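Side-chain contacts in conserved hypothetical protein (Staphylococcus aureus subsp. aureus, PDB 1TSJ), which is of unknown function but belongs to the glyoxalase clan, in a sequence family named after 3-demethylubiquinone-9 3-methyltransferase: residues E87-G92 with F123-P128; E18-Y23 with Q50-T55. One frame throughout, in Å; residues are numbered along the deposited sequence.

Contact 1. Residues E87-G92 with F123-P128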
loop_
_atom_site.group_PDB
_atom_site.type_symbol
_atom_site.label_atom_id
_atom_site.label_comp_id
_atom_site.label_asym_id
_atom_site.label_seq_id
_atom_site.Cartn_x
_atom_site.Cartn_y
_atom_site.Cartn_z
ATOM N N GLU A 87 2.776 -4.283 16.687
ATOM C CA GLU A 87 2.034 -5.095 17.633
ATOM C C GLU A 87 0.678 -4.568 17.935
ATOM O O GLU A 87 -0.352 -5.225 17.717
ATOM C CB GLU A 87 2.816 -5.190 18.955
ATOM C CG GLU A 87 3.703 -6.465 19.111
ATOM C CD GLU A 87 2.891 -7.787 18.932
ATOM O OE1 GLU A 87 2.747 -8.367 17.720
ATOM O OE2 GLU A 87 2.439 -8.223 20.080
ATOM N N ARG A 88 0.698 -3.353 18.446
ATOM C CA ARG A 88 -0.521 -2.601 18.692
ATOM C C ARG A 88 -1.573 -2.504 17.559
ATOM O O ARG A 88 -2.777 -2.765 17.760
ATOM C CB ARG A 88 -0.066 -1.161 19.054
ATOM C CG ARG A 88 1.012 -1.070 20.233
ATOM C CD ARG A 88 0.835 0.353 21.075
ATOM N NE ARG A 88 1.692 0.553 22.336
ATOM C CZ ARG A 88 2.786 1.416 22.477
ATOM N NH1 ARG A 88 3.249 2.206 21.428
ATOM N NH2 ARG A 88 3.453 1.455 23.674
ATOM N N LEU A 89 -1.158 -2.070 16.368
ATOM C CA LEU A 89 -2.113 -1.887 15.295
ATOM C C LEU A 89 -2.578 -3.269 14.831
ATOM O O LEU A 89 -3.814 -3.494 14.576
ATOM C CB LEU A 89 -1.516 -1.106 14.123
ATOM C CG LEU A 89 -1.618 0.360 13.897
ATOM C CD1 LEU A 89 -1.287 0.904 15.091
ATOM C CD2 LEU A 89 -0.530 0.797 12.928
ATOM N N PHE A 90 -1.608 -4.189 14.737
ATOM C CA PHE A 90 -1.933 -5.512 14.291
ATOM C C PHE A 90 -3.037 -6.086 15.202
ATOM O O PHE A 90 -4.153 -6.418 14.778
ATOM C CB PHE A 90 -0.655 -6.413 14.137
ATOM C CG PHE A 90 -0.975 -7.781 13.568
ATOM C CD1 PHE A 90 -1.082 -7.978 12.240
ATOM C CD2 PHE A 90 -1.244 -8.857 14.410
ATOM C CE1 PHE A 90 -1.450 -9.202 11.715
ATOM C CE2 PHE A 90 -1.612 -10.065 13.893
ATOM C CZ PHE A 90 -1.714 -10.236 12.554
ATOM N N ASN A 91 -2.731 -6.167 16.479
ATOM C CA ASN A 91 -3.654 -6.778 17.433
ATOM C C ASN A 91 -4.991 -5.999 17.510
ATOM O O ASN A 91 -5.999 -6.624 17.710
ATOM C CB ASN A 91 -3.011 -6.757 18.839
ATOM C CG ASN A 91 -1.676 -7.590 18.939
ATOM O OD1 ASN A 91 -1.494 -8.678 18.371
ATOM N ND2 ASN A 91 -0.787 -7.077 19.680
ATOM N N GLY A 92 -4.969 -4.643 17.387
ATOM C CA GLY A 92 -6.132 -3.763 17.380
ATOM C C GLY A 92 -7.081 -4.016 16.251
ATOM O O GLY A 92 -8.322 -4.136 16.467
ATOM N N PHE A 123 -6.063 -2.939 5.915
ATOM C CA PHE A 123 -4.856 -2.263 6.378
ATOM C C PHE A 123 -3.650 -3.067 6.063
ATOM O O PHE A 123 -3.584 -4.217 6.428
ATOM C CB PHE A 123 -4.911 -2.141 7.866
ATOM C CG PHE A 123 -5.952 -1.171 8.311
ATOM C CD1 PHE A 123 -7.277 -1.599 8.493
ATOM C CD2 PHE A 123 -5.624 0.216 8.453
ATOM C CE1 PHE A 123 -8.240 -0.647 8.778
ATOM C CE2 PHE A 123 -6.524 1.070 8.772
ATOM C CZ PHE A 123 -7.855 0.664 8.908
ATOM N N GLN A 124 -2.694 -2.452 5.392
ATOM C CA GLN A 124 -1.323 -3.020 5.257
ATOM C C GLN A 124 -0.450 -2.323 6.221
ATOM O O GLN A 124 -0.445 -1.066 6.223
ATOM C CB GLN A 124 -0.691 -2.884 3.862
ATOM C CG GLN A 124 -1.602 -3.594 2.915
ATOM C CD GLN A 124 -1.099 -3.587 1.461
ATOM O OE1 GLN A 124 0.024 -4.088 1.184
ATOM N NE2 GLN A 124 -1.908 -2.978 0.528
ATOM N N LEU A 125 0.265 -3.175 7.013
ATOM C CA LEU A 125 1.226 -2.739 8.010
ATOM C C LEU A 125 2.630 -3.056 7.628
ATOM O O LEU A 125 2.967 -4.215 7.518
ATOM C CB LEU A 125 0.892 -3.326 9.390
ATOM C CG LEU A 125 -0.632 -3.445 9.700
ATOM C CD1 LEU A 125 -0.856 -4.110 11.032
ATOM C CD2 LEU A 125 -1.357 -2.155 9.761
ATOM N N ALA A 126 3.442 -2.042 7.426
ATOM C CA ALA A 126 4.690 -2.296 6.811
ATOM C C ALA A 126 5.813 -1.726 7.692
ATOM O O ALA A 126 5.859 -0.506 7.922
ATOM C CB ALA A 126 4.734 -1.691 5.403
ATOM N N LEU A 127 6.726 -2.568 8.195
ATOM C CA LEU A 127 7.844 -2.049 8.966
ATOM C C LEU A 127 9.063 -1.963 8.107
ATOM O O LEU A 127 9.590 -2.966 7.732
ATOM C CB LEU A 127 8.119 -2.983 10.031
ATOM C CG LEU A 127 8.807 -2.335 11.200
ATOM C CD1 LEU A 127 8.565 -3.336 12.330
ATOM C CD2 LEU A 127 10.267 -2.122 11.008
ATOM N N PRO A 128 9.515 -0.787 7.748
ATOM C CA PRO A 128 10.710 -0.679 6.826
ATOM C C PRO A 128 12.091 -1.280 7.337
ATOM O O PRO A 128 12.757 -2.087 6.599
ATOM C CB PRO A 128 10.833 0.824 6.547
ATOM C CG PRO A 128 9.513 1.444 7.054
ATOM C CD PRO A 128 9.004 0.534 8.170
#

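Contact 2. Residues E18-Y23 with Q50-T55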
loop_
_atom_site.group_PDB
_atom_site.type_symbol
_atom_site.label_atom_id
_atom_site.label_comp_id
_atom_site.label_asym_id
_atom_site.label_seq_id
_atom_site.Cartn_x
_atom_site.Cartn_y
_atom_site.Cartn_z
ATOM N N GLU A 18 -2.300 1.986 -16.678
ATOM C CA GLU A 18 -3.412 2.778 -17.175
ATOM C C GLU A 18 -4.169 3.642 -16.115
ATOM O O GLU A 18 -4.487 4.804 -16.435
ATOM C CB GLU A 18 -4.491 1.865 -17.868
ATOM C CG GLU A 18 -4.053 0.400 -18.246
ATOM C CD GLU A 18 -5.239 -0.608 -18.610
ATOM O OE1 GLU A 18 -4.969 -1.950 -18.689
ATOM O OE2 GLU A 18 -6.446 -0.043 -18.795
ATOM N N ALA A 19 -4.595 3.035 -14.966
ATOM C CA ALA A 19 -5.270 3.732 -13.899
ATOM C C ALA A 19 -4.420 4.888 -13.471
ATOM O O ALA A 19 -4.845 6.055 -13.542
ATOM C CB ALA A 19 -5.420 2.886 -12.740
ATOM N N VAL A 20 -3.184 4.610 -13.055
ATOM C CA VAL A 20 -2.236 5.702 -12.740
ATOM C C VAL A 20 -2.169 6.788 -13.790
ATOM O O VAL A 20 -2.204 7.953 -13.456
ATOM C CB VAL A 20 -0.867 5.122 -12.557
ATOM C CG1 VAL A 20 0.146 6.136 -12.451
ATOM C CG2 VAL A 20 -0.871 4.386 -11.305
ATOM N N LYS A 21 -2.021 6.376 -15.060
ATOM C CA LYS A 21 -1.857 7.290 -16.241
ATOM C C LYS A 21 -3.032 8.194 -16.369
ATOM O O LYS A 21 -2.892 9.406 -16.613
ATOM C CB LYS A 21 -1.643 6.541 -17.542
ATOM C CG LYS A 21 -1.132 7.485 -18.740
ATOM C CD LYS A 21 -1.903 7.184 -20.101
ATOM C CE LYS A 21 -3.429 7.736 -19.834
ATOM N NZ LYS A 21 -4.531 7.654 -20.820
ATOM N N LEU A 22 -4.149 7.606 -16.017
ATOM C CA LEU A 22 -5.452 8.275 -16.048
ATOM C C LEU A 22 -5.609 9.293 -14.969
ATOM O O LEU A 22 -6.131 10.454 -15.195
ATOM C CB LEU A 22 -6.609 7.230 -15.934
ATOM C CG LEU A 22 -8.039 7.835 -15.925
ATOM C CD1 LEU A 22 -8.170 8.516 -17.257
ATOM C CD2 LEU A 22 -9.305 6.854 -15.677
ATOM N N TYR A 23 -5.221 8.929 -13.763
ATOM C CA TYR A 23 -5.488 9.889 -12.701
ATOM C C TYR A 23 -4.453 11.036 -12.668
ATOM O O TYR A 23 -4.708 12.196 -12.378
ATOM C CB TYR A 23 -5.486 9.158 -11.337
ATOM C CG TYR A 23 -6.384 7.989 -11.218
ATOM C CD1 TYR A 23 -6.020 6.898 -10.476
ATOM C CD2 TYR A 23 -7.628 7.957 -11.872
ATOM C CE1 TYR A 23 -6.864 5.820 -10.423
ATOM C CE2 TYR A 23 -8.504 6.856 -11.739
ATOM C CZ TYR A 23 -8.093 5.804 -11.036
ATOM O OH TYR A 23 -8.922 4.676 -10.908
ATOM N N GLN A 50 4.395 -3.679 -10.089
ATOM C CA GLN A 50 4.716 -4.301 -8.830
ATOM C C GLN A 50 4.651 -3.242 -7.812
ATOM O O GLN A 50 4.275 -3.447 -6.697
ATOM C CB GLN A 50 6.156 -4.764 -8.846
ATOM C CG GLN A 50 6.766 -5.393 -7.551
ATOM C CD GLN A 50 8.243 -5.915 -7.871
ATOM O OE1 GLN A 50 8.750 -6.920 -7.223
ATOM N NE2 GLN A 50 8.922 -5.297 -8.926
ATOM N N HIS A 51 5.106 -2.079 -8.184
ATOM C CA HIS A 51 5.145 -1.068 -7.199
ATOM C C HIS A 51 5.025 0.265 -7.967
ATOM O O HIS A 51 5.838 0.491 -8.846
ATOM C CB HIS A 51 6.466 -1.207 -6.378
ATOM C CG HIS A 51 6.654 -0.141 -5.291
ATOM N ND1 HIS A 51 7.800 0.673 -5.218
ATOM C CD2 HIS A 51 5.849 0.228 -4.219
ATOM C CE1 HIS A 51 7.685 1.481 -4.157
ATOM N NE2 HIS A 51 6.525 1.225 -3.529
ATOM N N SER A 52 4.032 1.122 -7.611
ATOM C CA SER A 52 3.925 2.524 -8.094
ATOM C C SER A 52 3.671 3.440 -6.919
ATOM O O SER A 52 2.915 3.162 -6.067
ATOM C CB SER A 52 2.756 2.712 -9.123
ATOM O OG SER A 52 2.960 3.849 -10.007
ATOM N N ILE A 53 4.315 4.580 -6.948
ATOM C CA ILE A 53 4.031 5.660 -6.074
ATOM C C ILE A 53 3.814 6.881 -6.956
ATOM O O ILE A 53 4.685 7.273 -7.710
ATOM C CB ILE A 53 5.201 5.911 -5.175
ATOM C CG1 ILE A 53 5.406 4.738 -4.272
ATOM C CG2 ILE A 53 4.993 7.129 -4.359
ATOM C CD1 ILE A 53 6.571 4.908 -3.469
ATOM N N PHE A 54 2.666 7.503 -6.805
ATOM C CA PHE A 54 2.329 8.633 -7.598
ATOM C C PHE A 54 1.723 9.709 -6.724
ATOM O O PHE A 54 1.343 9.498 -5.598
ATOM C CB PHE A 54 1.479 8.150 -8.769
ATOM C CG PHE A 54 0.197 7.455 -8.402
ATOM C CD1 PHE A 54 0.149 6.176 -8.034
ATOM C CD2 PHE A 54 -1.022 8.125 -8.448
ATOM C CE1 PHE A 54 -1.157 5.602 -7.650
ATOM C CE2 PHE A 54 -2.174 7.562 -8.141
ATOM C CZ PHE A 54 -2.264 6.336 -7.747
ATOM N N THR A 55 1.655 10.875 -7.266
ATOM C CA THR A 55 1.023 12.052 -6.666
ATOM C C THR A 55 -0.294 12.421 -7.359
ATOM O O THR A 55 -0.452 12.153 -8.527
ATOM C CB THR A 55 2.036 13.164 -6.850
ATOM O OG1 THR A 55 3.132 12.898 -5.963
ATOM C CG2 THR A 55 1.600 14.338 -6.276
#

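Contact 1. Residues E87-G92 with F123-P128
Two first torsions set up the meeting of Leu-125 with Phe-90: Leu-125 places CG anti to its carbonyl carbon (chi1 -36°), while Phe-90 places CG anti to its backbone N (chi1 -176°). In the helix-on-sheet architecture expected of the glyoxalase clan, this packs helix 83-94 against strand 122-127 of the mixed sheet. The leucine chain stays extended beyond CG (chi2 176°), which carries the CD1 methyl forward to the helix. There it lies 3.7 Å from Phe-90 CA and 3.9 Å from Phe-90 CB, so the backbone and the root of the phenylalanine receive it more than the ring does. The two side chains cross at about a right angle. Leu-89 joins more distantly, its CB 4.4 Å from Leu-125 CD1, and also touches Val-78 and Val-80. A branched aliphatic chain suits this buried place because it can reach the helix and meet apolar neighbours: Leu-125 also packs on Met-86 and Leu-93 of the same helix. The Phe-90 side chain also touches Val-115 on strand 109-116. At the ring itself the methyl comes to the edge, near the ring plane, with Leu-125 CD1 4.1 Å from Phe-90 CD1.

Contact 2. Residues E18-Y23 with Q50-T55
Val-20, on helix 16-26, directs its CG2 methyl to the strand that runs beneath the helix, where it meets both Ser-52 and Phe-54. At Gln-50 and His-51 the chain forms a classic beta bulge opposite Ala-36 of the adjacent strand 31-37. Ser-52 follows, and its CB is directed at the helix. With OG anti to the backbone N (chi1 -156°), the hydroxyl lies 4.1 Å from Val-20 CG2, a van der Waals neighbour and not a polar partner. Its hydrogen bond goes to the backbone carbonyl oxygen of Thr-34, so a small polar residue can sit in this buried place with its hydroxyl satisfied by the neighbouring strand. Ile-53 points away from the helix and spends its branched chain on Val-60 and Met-62 of strand 59-64. Phe-54 turns back toward the helix. Its CG stands between the backbone N and the carbonyl carbon (chi1 59°), and the ring is offered face-on to the valine. Val-20 CG2 is 4.1 Å from the centroid of the Phe-54 ring and 23° off its normal, a CH-pi contact displaced to the rim formed by CD1 and CE1. The CG2 methyl is 3.9 Å from Phe-54 CE1. A flat, wide ring suits the site by giving the methyl a broad apolar surface, and the short, beta-branched valine suits the interface, putting a methyl on the ring with little side chain to extend. Val-20 also meets Ile-32, Met-35 and Ala-63, while Phe-54 likewise reaches Ala-63, so the valine is a hub over three neighbouring strands. A helix laid over antiparallel strands of a mixed sheet through such apolar residues is consistent with the beta-alpha-beta-beta-beta modules from which glyoxalase-clan folds are built.

Overall arrangement
Contacts 1 and 2 lie on opposite sides of the chain's centre, each with its own centre about 12 Å from it. Their centres are about 24 Å apart and their nearest atoms about 9 Å, so the two do not touch. They are nevertheless joined through one mixed sheet: from strand 49-56 of contact 2, the pairing passes through strands 59-64, 6-11 and 76-79 to strand 122-127 of contact 1. In sequence, both segments of contact 2 precede those of contact 1. In contact 1 a methyl from the strand reaches the helix; in contact 2 a methyl from the helix reaches a strand ring. Neither contact has a hydrogen bond across it.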